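Local structure of glutaredoxin-glutathione complex (Polygonaceae, 5KQA) at residues A[33-45]-A[57-71]. The protein binds glutathione and, as a glutaredoxin of the thioredoxin superfamily, probably catalyses glutathione-dependent thiol-disulfide exchange. Residues are numbered along the deposited sequence; the frame is centred on the assembly and turned at random.
Sequences LVNSNPLVVFSKT and FDQLGARYQTIELDQ. With GSH (glutathione), chain B.
L39 sets its CD2 methyl over the centre of the F57 ring, 3.6 Å from the centroid, a CH-pi contact. The same isobutyl group lies alongside Y64 CB, its CG turned anti to the backbone N (chi1 170°), while V41 CG2 meets F57 obliquely at CE2. On the face bearing V40 and F42, L33 and I67 meet tip to tip, CD1 to CD1 at 3.9 Å. The N37 amide lies against Q65 CB with the two amide planes 75° apart, and its ND2 donates to L33 O at 3.0 Å, nearly within its own amide plane. Replacing this asparagine with alanine is likely to leave Q65 CB less covered and to cost L33 O its side-chain donor, leaving it S36 N. Beyond the strands, T45 OG1 donates to the syn lone pair of D70 OD2 (2.7 Å) and accepts from Q71 NE2 (2.7 Å), whereas T45 N reaches D70 OD1 from above the carboxylate plane. K44, extended beyond CG, lets NZ hydrogen-bond O31 of glutathione at 3.0 Å. Strands 39-43 and 65-68, parallel within 17° and joined by five backbone bonds from Q65 N–L39 O to L69 N–S43 O, close the beta-alpha-beta crossover through helix 48-60 characteristic of the thioredoxin fold.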
ATOM      1  N   LEU A  33      -6.909   6.725  -3.685  1.00  8.21           N
ATOM      2  CA  LEU A  33      -5.695   6.908  -2.897  1.00  7.57           C
ATOM      3  C   LEU A  33      -4.477   6.481  -3.700  1.00  9.13           C
ATOM      4  O   LEU A  33      -3.450   7.163  -3.704  1.00 10.82           O
ATOM      5  CB  LEU A  33      -5.760   6.113  -1.597  1.00  7.08           C
ATOM      6  CG  LEU A  33      -6.712   6.737  -0.588  1.00 11.68           C
ATOM      7  CD1 LEU A  33      -7.042   5.741   0.515  1.00  9.60           C
ATOM      8  CD2 LEU A  33      -6.067   8.004  -0.036  1.00 15.37           C
ATOM      9  N   VAL A  34      -4.595   5.345  -4.376  1.00  7.51           N
ATOM     10  CA  VAL A  34      -3.510   4.852  -5.212  1.00 10.24           C
ATOM     11  C   VAL A  34      -3.230   5.821  -6.365  1.00 11.22           C
ATOM     12  O   VAL A  34      -2.070   6.080  -6.700  1.00 11.29           O
ATOM     13  CB  VAL A  34      -3.838   3.438  -5.734  1.00 11.13           C
ATOM     14  CG1 VAL A  34      -2.895   3.020  -6.845  1.00 10.52           C
ATOM     15  CG2 VAL A  34      -3.744   2.447  -4.579  1.00  9.93           C
ATOM     16  N   ASN A  35      -4.291   6.378  -6.948  1.00  7.12           N
ATOM     17  CA  ASN A  35      -4.146   7.317  -8.053  1.00 11.51           C
ATOM     18  C   ASN A  35      -3.540   8.651  -7.625  1.00 15.96           C
ATOM     19  O   ASN A  35      -3.005   9.389  -8.450  1.00 15.86           O
ATOM     20  CB  ASN A  35      -5.500   7.597  -8.719  1.00 11.84           C
ATOM     21  CG  ASN A  35      -6.050   6.402  -9.458  1.00 18.80           C
ATOM     22  OD1 ASN A  35      -5.327   5.458  -9.770  1.00 17.28           O
ATOM     23  ND2 ASN A  35      -7.346   6.437  -9.750  1.00 28.09           N
ATOM     24  N   SER A  36      -3.640   8.980  -6.342  1.00  8.79           N
ATOM     25  CA  SER A  36      -3.256  10.316  -5.907  1.00 12.33           C
ATOM     26  C   SER A  36      -2.052  10.287  -4.968  1.00  9.33           C
ATOM     27  O   SER A  36      -1.767  11.259  -4.273  1.00 11.05           O
ATOM     28  CB  SER A  36      -4.454  11.010  -5.242  1.00 12.66           C
ATOM     29  OG  SER A  36      -4.866  10.287  -4.093  1.00 21.04           O
ATOM     30  N   ASN A  37      -1.340   9.164  -4.968  1.00  9.13           N
ATOM     31  CA  ASN A  37      -0.104   9.030  -4.205  1.00 11.83           C
ATOM     32  C   ASN A  37       0.890   8.178  -4.952  1.00  8.36           C
ATOM     33  O   ASN A  37       0.564   7.066  -5.350  1.00 12.70           O
ATOM     34  CB  ASN A  37      -0.368   8.416  -2.832  1.00 11.78           C
ATOM     35  CG  ASN A  37      -1.084   9.360  -1.907  1.00 12.35           C
ATOM     36  OD1 ASN A  37      -0.469  10.229  -1.307  1.00  9.00           O
ATOM     37  ND2 ASN A  37      -2.395   9.190  -1.778  1.00 15.53           N
ATOM     38  N   PRO A  38       2.102   8.702  -5.173  1.00 11.93           N
ATOM     39  CA  PRO A  38       3.114   7.881  -5.842  1.00 10.89           C
ATOM     40  C   PRO A  38       3.334   6.561  -5.095  1.00 14.73           C
ATOM     41  O   PRO A  38       3.397   5.501  -5.706  1.00 13.89           O
ATOM     42  CB  PRO A  38       4.360   8.770  -5.812  1.00 14.18           C
ATOM     43  CG  PRO A  38       3.807  10.172  -5.787  1.00 14.13           C
ATOM     44  CD  PRO A  38       2.542  10.098  -4.980  1.00  8.56           C
ATOM     45  N   LEU A  39       3.406   6.634  -3.775  1.00  9.93           N
ATOM     46  CA  LEU A  39       3.596   5.451  -2.945  1.00  9.03           C
ATOM     47  C   LEU A  39       2.508   5.369  -1.860  1.00 10.31           C
ATOM     48  O   LEU A  39       2.318   6.309  -1.084  1.00  7.08           O
ATOM     49  CB  LEU A  39       4.992   5.478  -2.313  1.00  8.56           C
ATOM     50  CG  LEU A  39       5.314   4.455  -1.221  1.00  8.65           C
ATOM     51  CD1 LEU A  39       5.105   3.027  -1.748  1.00 10.21           C
ATOM     52  CD2 LEU A  39       6.731   4.647  -0.692  1.00  7.84           C
ATOM     53  N   VAL A  40       1.790   4.255  -1.815  1.00 10.07           N
ATOM     54  CA  VAL A  40       0.757   4.060  -0.800  1.00  8.21           C
ATOM     55  C   VAL A  40       1.033   2.791  -0.019  1.00 10.58           C
ATOM     56  O   VAL A  40       1.335   1.744  -0.596  1.00  8.66           O
ATOM     57  CB  VAL A  40      -0.675   3.952  -1.393  1.00 15.35           C
ATOM     58  CG1 VAL A  40      -1.708   3.791  -0.263  1.00  7.66           C
ATOM     59  CG2 VAL A  40      -1.011   5.159  -2.261  1.00 15.81           C
ATOM     60  N   VAL A  41       0.902   2.883   1.298  1.00  9.99           N
ATOM     61  CA  VAL A  41       1.039   1.717   2.148  1.00 10.94           C
ATOM     62  C   VAL A  41      -0.258   1.470   2.906  1.00 10.83           C
ATOM     63  O   VAL A  41      -0.507   2.114   3.917  1.00  9.31           O
ATOM     64  CB  VAL A  41       2.196   1.877   3.147  1.00  8.86           C
ATOM     65  CG1 VAL A  41       2.327   0.620   3.981  1.00  9.84           C
ATOM     66  CG2 VAL A  41       3.510   2.157   2.405  1.00  5.31           C
ATOM     67  N   PHE A  42      -1.094   0.547   2.421  1.00  6.80           N
ATOM     68  CA  PHE A  42      -2.265   0.158   3.201  1.00  8.58           C
ATOM     69  C   PHE A  42      -1.759  -0.679   4.361  1.00 10.76           C
ATOM     70  O   PHE A  42      -1.055  -1.658   4.178  1.00  7.22           O
ATOM     71  CB  PHE A  42      -3.299  -0.595   2.372  1.00  6.98           C
ATOM     72  CG  PHE A  42      -3.945   0.248   1.314  1.00  9.40           C
ATOM     73  CD1 PHE A  42      -4.998   1.101   1.632  1.00  9.87           C
ATOM     74  CD2 PHE A  42      -3.493   0.202   0.005  1.00  8.69           C
ATOM     75  CE1 PHE A  42      -5.600   1.889   0.654  1.00  5.40           C
ATOM     76  CE2 PHE A  42      -4.093   0.984  -0.986  1.00  7.99           C
ATOM     77  CZ  PHE A  42      -5.148   1.834  -0.654  1.00  6.81           C
ATOM     78  N   SER A  43      -2.123  -0.261   5.563  1.00  9.51           N
ATOM     79  CA  SER A  43      -1.426  -0.678   6.771  1.00 11.46           C
ATOM     80  C   SER A  43      -2.398  -0.963   7.924  1.00  9.56           C
ATOM     81  O   SER A  43      -3.595  -0.653   7.839  1.00  8.33           O
ATOM     82  CB  SER A  43      -0.433   0.429   7.163  1.00  9.44           C
ATOM     83  OG  SER A  43       0.235   0.158   8.381  1.00 16.36           O
ATOM     84  N   LYS A  44      -1.886  -1.564   8.994  1.00  8.17           N
ATOM     85  CA  LYS A  44      -2.564  -1.499  10.295  1.00  8.62           C
ATOM     86  C   LYS A  44      -1.567  -0.994  11.342  1.00 10.57           C
ATOM     87  O   LYS A  44      -0.372  -1.272  11.253  1.00 11.76           O
ATOM     88  CB  LYS A  44      -3.158  -2.855  10.681  1.00  5.46           C
ATOM     89  CG  LYS A  44      -4.435  -3.173   9.894  1.00  9.63           C
ATOM     90  CD  LYS A  44      -5.025  -4.532  10.266  1.00 12.27           C
ATOM     91  CE  LYS A  44      -6.338  -4.778   9.519  1.00 17.11           C
ATOM     92  NZ  LYS A  44      -6.925  -6.105   9.846  1.00 26.97           N
ATOM     93  N   THR A  45      -2.049  -0.216  12.304  1.00 14.47           N
ATOM     94  CA  THR A  45      -1.167   0.523  13.211  1.00 10.92           C
ATOM     95  C   THR A  45      -0.149  -0.354  13.945  1.00 12.52           C
ATOM     96  O   THR A  45       1.001   0.033  14.131  1.00 10.15           O
ATOM     97  CB  THR A  45      -1.983   1.291  14.272  1.00 15.14           C
ATOM     98  OG1 THR A  45      -3.056   1.989  13.634  1.00 14.52           O
ATOM     99  CG2 THR A  45      -1.093   2.288  15.020  1.00 17.04           C
ATOM    100  N   PHE A  57      11.199   2.573   3.690  1.00 12.19           N
ATOM    101  CA  PHE A  57      10.880   3.742   2.877  1.00 14.67           C
ATOM    102  C   PHE A  57      11.415   5.024   3.506  1.00 14.70           C
ATOM    103  O   PHE A  57      11.876   5.911   2.792  1.00 15.17           O
ATOM    104  CB  PHE A  57       9.366   3.857   2.656  1.00  9.51           C
ATOM    105  CG  PHE A  57       8.815   2.802   1.762  1.00 11.14           C
ATOM    106  CD1 PHE A  57       9.510   2.410   0.626  1.00 12.98           C
ATOM    107  CD2 PHE A  57       7.612   2.186   2.056  1.00 10.89           C
ATOM    108  CE1 PHE A  57       9.012   1.431  -0.206  1.00 15.29           C
ATOM    109  CE2 PHE A  57       7.111   1.199   1.227  1.00 10.05           C
ATOM    110  CZ  PHE A  57       7.810   0.825   0.095  1.00 15.01           C
ATOM    111  N   ASP A  58      11.351   5.129   4.834  1.00 10.90           N
ATOM    112  CA  ASP A  58      11.927   6.284   5.531  1.00 18.37           C
ATOM    113  C   ASP A  58      13.407   6.439   5.178  1.00 17.49           C
ATOM    114  O   ASP A  58      13.864   7.518   4.782  1.00 16.38           O
ATOM    115  CB  ASP A  58      11.779   6.152   7.057  1.00 17.28           C
ATOM    116  CG  ASP A  58      10.330   6.279   7.532  1.00 19.96           C
ATOM    117  OD1 ASP A  58       9.511   6.925   6.845  1.00 17.83           O
ATOM    118  OD2 ASP A  58      10.013   5.731   8.611  1.00 22.87           O
ATOM    119  N   GLN A  59      14.146   5.342   5.319  1.00 17.95           N
ATOM    120  CA  GLN A  59      15.592   5.339   5.116  1.00 17.60           C
ATOM    121  C   GLN A  59      15.972   5.570   3.644  1.00 20.09           C
ATOM    122  O   GLN A  59      17.033   6.129   3.343  1.00 17.34           O
ATOM    123  CB  GLN A  59      16.174   4.023   5.642  1.00 15.06           C
ATOM    124  CG  GLN A  59      15.986   3.864   7.155  1.00 17.90           C
ATOM    125  CD  GLN A  59      16.486   2.536   7.693  1.00 29.56           C
ATOM    126  OE1 GLN A  59      16.450   1.519   7.002  1.00 29.42           O
ATOM    127  NE2 GLN A  59      16.957   2.542   8.935  1.00 32.80           N
ATOM    128  N   LEU A  60      15.094   5.166   2.732  1.00 13.74           N
ATOM    129  CA  LEU A  60      15.322   5.385   1.304  1.00 11.78           C
ATOM    130  C   LEU A  60      15.007   6.809   0.877  1.00 11.45           C
ATOM    131  O   LEU A  60      15.280   7.190  -0.261  1.00 17.86           O
ATOM    132  CB  LEU A  60      14.478   4.433   0.460  1.00 17.10           C
ATOM    133  CG  LEU A  60      14.769   2.939   0.500  1.00 18.10           C
ATOM    134  CD1 LEU A  60      13.791   2.239  -0.435  1.00 17.45           C
ATOM    135  CD2 LEU A  60      16.212   2.643   0.113  1.00 16.16           C
ATOM    136  N   GLY A  61      14.412   7.594   1.773  1.00 12.61           N
ATOM    137  CA  GLY A  61      14.049   8.969   1.452  1.00 16.78           C
ATOM    138  C   GLY A  61      12.790   9.081   0.602  1.00 18.51           C
ATOM    139  O   GLY A  61      12.569  10.070  -0.103  1.00 11.75           O
ATOM    140  N   ALA A  62      11.949   8.059   0.672  1.00 17.45           N
ATOM    141  CA  ALA A  62      10.740   8.026  -0.139  1.00 19.99           C
ATOM    142  C   ALA A  62       9.540   8.506   0.668  1.00 15.44           C
ATOM    143  O   ALA A  62       9.375   8.137   1.827  1.00 18.39           O
ATOM    144  CB  ALA A  62      10.499   6.613  -0.678  1.00 17.53           C
ATOM    145  N   ARG A  63       8.695   9.332   0.066  1.00 14.35           N
ATOM    146  CA  ARG A  63       7.493   9.736   0.779  1.00 23.57           C
ATOM    147  C   ARG A  63       6.326   8.833   0.400  1.00 14.81           C
ATOM    148  O   ARG A  63       6.122   8.492  -0.770  1.00 16.73           O
ATOM    149  CB  ARG A  63       7.156  11.207   0.522  1.00 20.31           C
ATOM    150  CG  ARG A  63       6.503  11.512  -0.802  1.00 34.90           C
ATOM    151  CD  ARG A  63       6.105  12.983  -0.832  1.00 60.48           C
ATOM    152  NE  ARG A  63       7.206  13.837  -0.386  1.00 81.65           N
ATOM    153  CZ  ARG A  63       7.058  15.067   0.100  1.00 87.25           C
ATOM    154  NH1 ARG A  63       5.847  15.601   0.213  1.00 78.78           N
ATOM    155  NH2 ARG A  63       8.126  15.761   0.481  1.00 67.49           N
ATOM    156  N   TYR A  64       5.575   8.429   1.413  1.00 12.31           N
ATOM    157  CA  TYR A  64       4.457   7.537   1.216  1.00 12.86           C
ATOM    158  C   TYR A  64       3.244   8.030   1.975  1.00 14.14           C
ATOM    159  O   TYR A  64       3.360   8.766   2.956  1.00  9.99           O
ATOM    160  CB  TYR A  64       4.816   6.122   1.665  1.00 10.16           C
ATOM    161  CG  TYR A  64       5.358   6.066   3.063  1.00 12.96           C
ATOM    162  CD1 TYR A  64       6.718   6.197   3.299  1.00 16.28           C
ATOM    163  CD2 TYR A  64       4.512   5.907   4.151  1.00 11.80           C
ATOM    164  CE1 TYR A  64       7.232   6.160   4.577  1.00  8.67           C
ATOM    165  CE2 TYR A  64       5.018   5.872   5.438  1.00 15.27           C
ATOM    166  CZ  TYR A  64       6.385   5.989   5.640  1.00 12.74           C
ATOM    167  OH  TYR A  64       6.911   5.960   6.913  1.00 17.87           O
ATOM    168  N   GLN A  65       2.080   7.630   1.490  1.00 11.27           N
ATOM    169  CA  GLN A  65       0.844   7.802   2.221  1.00 11.42           C
ATOM    170  C   GLN A  65       0.542   6.501   2.948  1.00 12.27           C
ATOM    171  O   GLN A  65       0.382   5.448   2.321  1.00 10.64           O
ATOM    172  CB  GLN A  65      -0.307   8.175   1.276  1.00 13.89           C
ATOM    173  CG  GLN A  65      -1.650   8.300   1.972  1.00  8.01           C
ATOM    174  CD  GLN A  65      -1.671   9.479   2.890  1.00  9.91           C
ATOM    175  OE1 GLN A  65      -1.552  10.614   2.436  1.00  7.33           O
ATOM    176  NE2 GLN A  65      -1.802   9.230   4.199  1.00  7.65           N
ATOM    177  N   THR A  66       0.493   6.571   4.272  1.00 12.70           N
ATOM    178  CA  THR A  66       0.023   5.460   5.080  1.00  8.10           C
ATOM    179  C   THR A  66      -1.481   5.553   5.280  1.00 12.50           C
ATOM    180  O   THR A  66      -2.020   6.635   5.555  1.00 12.12           O
ATOM    181  CB  THR A  66       0.691   5.434   6.461  1.00 11.30           C
ATOM    182  OG1 THR A  66       2.093   5.245   6.305  1.00 16.60           O
ATOM    183  CG2 THR A  66       0.121   4.304   7.300  1.00 11.45           C
ATOM    184  N   ILE A  67      -2.155   4.416   5.164  1.00  6.03           N
ATOM    185  CA  ILE A  67      -3.577   4.346   5.445  1.00  7.43           C
ATOM    186  C   ILE A  67      -3.791   3.198   6.422  1.00 12.72           C
ATOM    187  O   ILE A  67      -3.632   2.033   6.071  1.00  9.07           O
ATOM    188  CB  ILE A  67      -4.422   4.131   4.164  1.00 10.29           C
ATOM    189  CG1 ILE A  67      -4.227   5.291   3.171  1.00 13.33           C
ATOM    190  CG2 ILE A  67      -5.899   3.985   4.520  1.00  9.42           C
ATOM    191  CD1 ILE A  67      -4.902   6.614   3.617  1.00  7.24           C
ATOM    192  N   GLU A  68      -4.132   3.536   7.658  1.00 10.47           N
ATOM    193  CA  GLU A  68      -4.292   2.533   8.706  1.00 10.59           C
ATOM    194  C   GLU A  68      -5.708   1.985   8.706  1.00 11.57           C
ATOM    195  O   GLU A  68      -6.624   2.660   9.167  1.00 10.69           O
ATOM    196  CB  GLU A  68      -3.965   3.133  10.077  1.00  8.90           C
ATOM    197  CG  GLU A  68      -2.564   3.721  10.202  1.00 10.80           C
ATOM    198  CD  GLU A  68      -1.487   2.652  10.270  1.00 17.01           C
ATOM    199  OE1 GLU A  68      -1.797   1.489   9.947  1.00 20.47           O
ATOM    200  OE2 GLU A  68      -0.337   2.965  10.655  1.00 15.45           O
ATOM    201  N   LEU A  69      -5.891   0.767   8.203  1.00  8.78           N
ATOM    202  CA  LEU A  69      -7.235   0.218   8.041  1.00 15.16           C
ATOM    203  C   LEU A  69      -7.991   0.088   9.370  1.00 12.63           C
ATOM    204  O   LEU A  69      -9.219   0.251   9.423  1.00  8.16           O
ATOM    205  CB  LEU A  69      -7.171  -1.140   7.351  1.00 11.29           C
ATOM    206  CG  LEU A  69      -6.538  -1.179   5.967  1.00 17.45           C
ATOM    207  CD1 LEU A  69      -6.713  -2.577   5.384  1.00 12.88           C
ATOM    208  CD2 LEU A  69      -7.150  -0.115   5.077  1.00 12.86           C
ATOM    209  N   ASP A  70      -7.252  -0.185  10.440  1.00 11.90           N
ATOM    210  CA  ASP A  70      -7.841  -0.349  11.772  1.00 14.05           C
ATOM    211  C   ASP A  70      -8.396   0.964  12.325  1.00 17.92           C
ATOM    212  O   ASP A  70      -9.115   0.974  13.316  1.00 16.74           O
ATOM    213  CB  ASP A  70      -6.800  -0.912  12.745  1.00 10.82           C
ATOM    214  CG  ASP A  70      -5.551  -0.073  12.788  1.00 11.65           C
ATOM    215  OD1 ASP A  70      -4.971   0.166  11.709  1.00 16.11           O
ATOM    216  OD2 ASP A  70      -5.160   0.380  13.882  1.00 23.11           O
ATOM    217  N   GLN A  71      -8.047   2.075  11.687  1.00 15.57           N
ATOM    218  CA  GLN A  71      -8.507   3.382  12.135  1.00 11.71           C
ATOM    219  C   GLN A  71      -9.511   3.989  11.168  1.00 15.67           C
ATOM    220  O   GLN A  71      -9.964   5.115  11.351  1.00 13.60           O
ATOM    221  CB  GLN A  71      -7.322   4.316  12.311  1.00 10.66           C
ATOM    222  CG  GLN A  71      -6.363   3.815  13.374  1.00 19.97           C
ATOM    223  CD  GLN A  71      -5.375   4.859  13.762  1.00 18.93           C
ATOM    224  OE1 GLN A  71      -5.756   5.981  14.068  1.00 23.06           O
ATOM    225  NE2 GLN A  71      -4.087   4.512  13.736  1.00 16.32           N
TER
HETATM  226  N1  GSH B 201       4.478 -12.061   4.258  1.00 27.82           N
HETATM  227  CA1 GSH B 201       3.665 -10.948   4.626  1.00 24.36           C
HETATM  228  C1  GSH B 201       4.488  -9.698   4.407  1.00 25.14           C
HETATM  229  O11 GSH B 201       3.921  -8.581   4.264  1.00 15.02           O
HETATM  230  O12 GSH B 201       5.748  -9.782   4.352  1.00 25.97           O
HETATM  231  CB1 GSH B 201       3.201 -11.073   6.071  1.00 20.28           C
HETATM  232  CG1 GSH B 201       2.387  -9.854   6.491  1.00 22.92           C
HETATM  233  CD1 GSH B 201       1.438 -10.169   7.645  1.00 27.70           C
HETATM  234  OE1 GSH B 201       1.427 -11.276   8.153  1.00 32.31           O
HETATM  235  N2  GSH B 201       0.553  -9.164   8.139  1.00 20.62           N
HETATM  236  CA2 GSH B 201      -0.354  -9.429   9.210  1.00 29.31           C
HETATM  237  C2  GSH B 201      -1.790  -9.463   8.747  1.00 31.35           C
HETATM  238  O2  GSH B 201      -2.191  -8.721   7.864  1.00 24.17           O
HETATM  239  CB2 GSH B 201      -0.354  -8.303  10.219  1.00 32.36           C
HETATM  240  SG2 GSH B 201       1.032  -8.403  11.318  1.00 36.56           S
HETATM  241  N3  GSH B 201      -2.694 -10.343   9.397  1.00 29.92           N
HETATM  242  CA3 GSH B 201      -4.060 -10.355   9.001  1.00 28.23           C
HETATM  243  C3  GSH B 201      -4.671  -8.990   9.316  1.00 35.85           C
HETATM  244  O31 GSH B 201      -5.596  -8.527   8.598  1.00 46.17           O
HETATM  245  O32 GSH B 201      -4.262  -8.296  10.292  1.00 29.58           O
HETATM  246  O   HOH W   1       4.286   9.079  -2.320  1.00 13.72           O